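Local coordinates for protein PadR family transcriptional regulator (Listeria monocytogenes, PDB 6ABQ) that probably binds DNA as a dimeric PadR-family transcription factor through a winged helix-turn-helix domain and regulates gene expression in response to a ligand, at residues Glu19-Glu24 and Lys38-Leu43. Numbering follows the deposited sequence.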
ATOM      1  N   GLU B  19      -0.955  -8.325  -3.145  1.00 32.46           N
ATOM      2  CA  GLU B  19      -0.344  -9.649  -3.151  1.00 33.83           C
ATOM      3  C   GLU B  19      -0.799 -10.509  -1.955  1.00 35.29           C
ATOM      4  O   GLU B  19      -1.134 -11.685  -2.126  1.00 36.53           O
ATOM      5  CB  GLU B  19       1.178  -9.525  -3.173  1.00 35.10           C
ATOM      6  CG  GLU B  19       1.882 -10.843  -3.421  1.00 36.79           C
ATOM      7  CD  GLU B  19       3.384 -10.717  -3.527  1.00 38.84           C
ATOM      8  OE1 GLU B  19       3.872 -10.013  -4.438  1.00 39.01           O
ATOM      9  OE2 GLU B  19       4.075 -11.355  -2.707  1.00 41.19           O
ATOM     10  N   GLY B  20      -0.820  -9.904  -0.767  1.00 21.54           N
ATOM     11  CA  GLY B  20      -1.214 -10.571   0.469  1.00 22.06           C
ATOM     12  C   GLY B  20      -2.661 -11.023   0.451  1.00 19.73           C
ATOM     13  O   GLY B  20      -2.973 -12.134   0.895  1.00 19.08           O
ATOM     14  N   MET B  21      -3.531 -10.155  -0.068  1.00 19.02           N
ATOM     15  CA  MET B  21      -4.961 -10.443  -0.227  1.00 17.37           C
ATOM     16  C   MET B  21      -5.198 -11.643  -1.131  1.00 14.69           C
ATOM     17  O   MET B  21      -5.992 -12.528  -0.793  1.00 14.20           O
ATOM     18  CB  MET B  21      -5.725  -9.216  -0.753  1.00 17.61           C
ATOM     19  CG  MET B  21      -5.795  -8.019   0.190  1.00 20.74           C
ATOM     20  SD  MET B  21      -6.589  -8.395   1.761  1.00 22.89           S
ATOM     21  CE  MET B  21      -5.195  -8.923   2.752  1.00 24.97           C
ATOM     22  N   ILE B  22      -4.487 -11.667  -2.257  1.00 13.63           N
ATOM     23  CA  ILE B  22      -4.611 -12.727  -3.255  1.00 11.70           C
ATOM     24  C   ILE B  22      -4.138 -14.068  -2.678  1.00 11.65           C
ATOM     25  O   ILE B  22      -4.860 -15.060  -2.775  1.00 10.82           O
ATOM     26  CB  ILE B  22      -3.913 -12.340  -4.588  1.00 11.47           C
ATOM     27  CG1 ILE B  22      -4.631 -11.123  -5.200  1.00 11.76           C
ATOM     28  CG2 ILE B  22      -3.922 -13.513  -5.566  1.00 10.24           C
ATOM     29  CD1 ILE B  22      -3.936 -10.450  -6.363  1.00 12.58           C
ATOM     30  N   LEU B  23      -2.958 -14.075  -2.050  1.00 13.11           N
ATOM     31  CA  LEU B  23      -2.457 -15.246  -1.329  1.00 13.81           C
ATOM     32  C   LEU B  23      -3.462 -15.748  -0.277  1.00 14.35           C
ATOM     33  O   LEU B  23      -3.706 -16.957  -0.187  1.00 14.10           O
ATOM     34  CB  LEU B  23      -1.078 -14.968  -0.688  1.00 16.23           C
ATOM     35  CG  LEU B  23       0.174 -14.804  -1.570  1.00 16.81           C
ATOM     36  CD1 LEU B  23       1.347 -14.283  -0.751  1.00 20.12           C
ATOM     37  CD2 LEU B  23       0.569 -16.084  -2.289  1.00 15.92           C
ATOM     38  N   GLU B  24      -4.052 -14.819   0.483  1.00 15.55           N
ATOM     39  CA  GLU B  24      -5.095 -15.141   1.472  1.00 16.79           C
ATOM     40  C   GLU B  24      -6.317 -15.811   0.846  1.00 15.22           C
ATOM     41  O   GLU B  24      -6.801 -16.806   1.373  1.00 16.14           O
ATOM     42  CB  GLU B  24      -5.500 -13.896   2.282  1.00 18.87           C
ATOM     43  CG  GLU B  24      -6.612 -14.120   3.308  1.00 20.91           C
ATOM     44  CD  GLU B  24      -6.187 -14.931   4.532  1.00 23.69           C
ATOM     45  OE1 GLU B  24      -5.012 -14.882   4.947  1.00 25.11           O
ATOM     46  OE2 GLU B  24      -7.051 -15.623   5.096  1.00 25.06           O
ATOM     47  N   LYS B  38     -13.042 -10.748  -8.877  1.00 14.43           N
ATOM     48  CA  LYS B  38     -14.412 -10.512  -8.396  1.00 16.21           C
ATOM     49  C   LYS B  38     -14.498 -10.530  -6.870  1.00 16.12           C
ATOM     50  O   LYS B  38     -15.211  -9.712  -6.288  1.00 17.77           O
ATOM     51  CB  LYS B  38     -15.408 -11.498  -9.021  1.00 17.63           C
ATOM     52  CG  LYS B  38     -15.465 -11.476 -10.552  1.00 18.76           C
ATOM     53  CD  LYS B  38     -16.367 -10.377 -11.119  1.00 21.33           C
ATOM     54  CE  LYS B  38     -15.561  -9.179 -11.603  1.00 21.07           C
ATOM     55  NZ  LYS B  38     -15.594  -9.066 -13.091  1.00 23.04           N
ATOM     56  N   TYR B  39     -13.754 -11.444  -6.238  1.00 14.66           N
ATOM     57  CA  TYR B  39     -13.605 -11.479  -4.780  1.00 14.95           C
ATOM     58  C   TYR B  39     -13.082 -10.138  -4.226  1.00 15.43           C
ATOM     59  O   TYR B  39     -13.616  -9.626  -3.245  1.00 17.23           O
ATOM     60  CB  TYR B  39     -12.710 -12.658  -4.327  1.00 13.62           C
ATOM     61  CG  TYR B  39     -12.241 -12.528  -2.892  1.00 14.25           C
ATOM     62  CD1 TYR B  39     -13.098 -12.823  -1.817  1.00 16.33           C
ATOM     63  CD2 TYR B  39     -10.949 -12.072  -2.604  1.00 13.52           C
ATOM     64  CE1 TYR B  39     -12.669 -12.669  -0.496  1.00 17.66           C
ATOM     65  CE2 TYR B  39     -10.508 -11.920  -1.294  1.00 14.83           C
ATOM     66  CZ  TYR B  39     -11.363 -12.213  -0.244  1.00 16.88           C
ATOM     67  OH  TYR B  39     -10.902 -12.052   1.051  1.00 18.83           O
ATOM     68  N   LEU B  40     -12.039  -9.595  -4.858  1.00 14.38           N
ATOM     69  CA  LEU B  40     -11.456  -8.313  -4.453  1.00 15.38           C
ATOM     70  C   LEU B  40     -12.389  -7.123  -4.717  1.00 17.37           C
ATOM     71  O   LEU B  40     -12.452  -6.208  -3.896  1.00 19.19           O
ATOM     72  CB  LEU B  40     -10.076  -8.094  -5.100  1.00 14.48           C
ATOM     73  CG  LEU B  40      -8.980  -9.097  -4.714  1.00 13.18           C
ATOM     74  CD1 LEU B  40      -7.838  -9.082  -5.723  1.00 12.63           C
ATOM     75  CD2 LEU B  40      -8.471  -8.855  -3.296  1.00 14.41           C
ATOM     76  N   ASN B  41     -13.120  -7.159  -5.839  1.00 17.52           N
ATOM     77  CA  ASN B  41     -14.105  -6.113  -6.181  1.00 19.83           C
ATOM     78  C   ASN B  41     -15.265  -6.050  -5.187  1.00 21.81           C
ATOM     79  O   ASN B  41     -15.651  -4.964  -4.754  1.00 24.08           O
ATOM     80  CB  ASN B  41     -14.660  -6.290  -7.603  1.00 20.19           C
ATOM     81  CG  ASN B  41     -13.609  -6.100  -8.701  1.00 19.40           C
ATOM     82  OD1 ASN B  41     -13.840  -6.511  -9.833  1.00 19.69           O
ATOM     83  ND2 ASN B  41     -12.473  -5.481  -8.384  1.00 19.08           N
ATOM     84  N   ASP B  42     -15.793  -7.225  -4.832  1.00 21.42           N
ATOM     85  CA  ASP B  42     -16.900  -7.365  -3.880  1.00 23.83           C
ATOM     86  C   ASP B  42     -16.506  -7.005  -2.456  1.00 24.85           C
ATOM     87  O   ASP B  42     -17.340  -6.545  -1.677  1.00 27.83           O
ATOM     88  CB  ASP B  42     -17.481  -8.785  -3.929  1.00 23.68           C
ATOM     89  CG  ASP B  42     -18.302  -9.049  -5.194  1.00 24.51           C
ATOM     90  OD1 ASP B  42     -18.675  -8.082  -5.907  1.00 25.77           O
ATOM     91  OD2 ASP B  42     -18.586 -10.238  -5.473  1.00 24.42           O
ATOM     92  N   LEU B  43     -15.233  -7.213  -2.131  1.00 22.92           N
ATOM     93  CA  LEU B  43     -14.640  -6.772  -0.871  1.00 24.31           C
ATOM     94  C   LEU B  43     -14.643  -5.243  -0.737  1.00 26.61           C
ATOM     95  O   LEU B  43     -14.575  -4.714   0.367  1.00 29.20           O
ATOM     96  CB  LEU B  43     -13.208  -7.313  -0.780  1.00 22.06           C
ATOM     97  CG  LEU B  43     -12.322  -7.151   0.457  1.00 23.47           C
ATOM     98  CD1 LEU B  43     -12.950  -7.835   1.659  1.00 25.54           C
ATOM     99  CD2 LEU B  43     -10.952  -7.736   0.158  1.00 21.19           C
TER
HETATM  100  O   HOH W   1      -8.135 -11.780   0.989  1.00 11.21           O
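Leu40 reaches across to helix 17-27 with both of its methyls, and each finds a different neighbour. CD2 lies 3.8 Å from Met21 CB, the root of that side chain. Leu40 CD1 sits 3.8 Å from Ile22 CG1. The leucine and isoleucine side chains cross at about a right angle, with Leu40 CD1 against the CG1-CD1 arm of Ile22. Met21 touches Leu40 through CB; the bend at chi2 (-59°) swings SD off Leu40, and chi3 (90°) then sets CE. The methionine side chain packs on Phe95 and Trp96 of helix 86-110 and on Ile106 of the second subunit. Helices 17-27 and 33-42 belong to the winged helix-turn-helix domain of PadR regulators, in which helix 50-62 probably reads DNA and strands 66-72 and 78-84 form the wing. Ile22 links this pair of helices to helix 50-62 by touching Ile56 and Leu60. Towards Tyr39, which is partly exposed, direct packing gives way to water. One water molecule donates to Met21 O (2.9 Å) and hydrogen-bonds with Tyr39 OH (2.8 Å), lying at the edge of the phenol ring and in its plane. The bridge engages a backbone carbonyl of one helix from the other, whereas Tyr39 CE2 stays 4.6 Å from Met21 O, beyond direct contact.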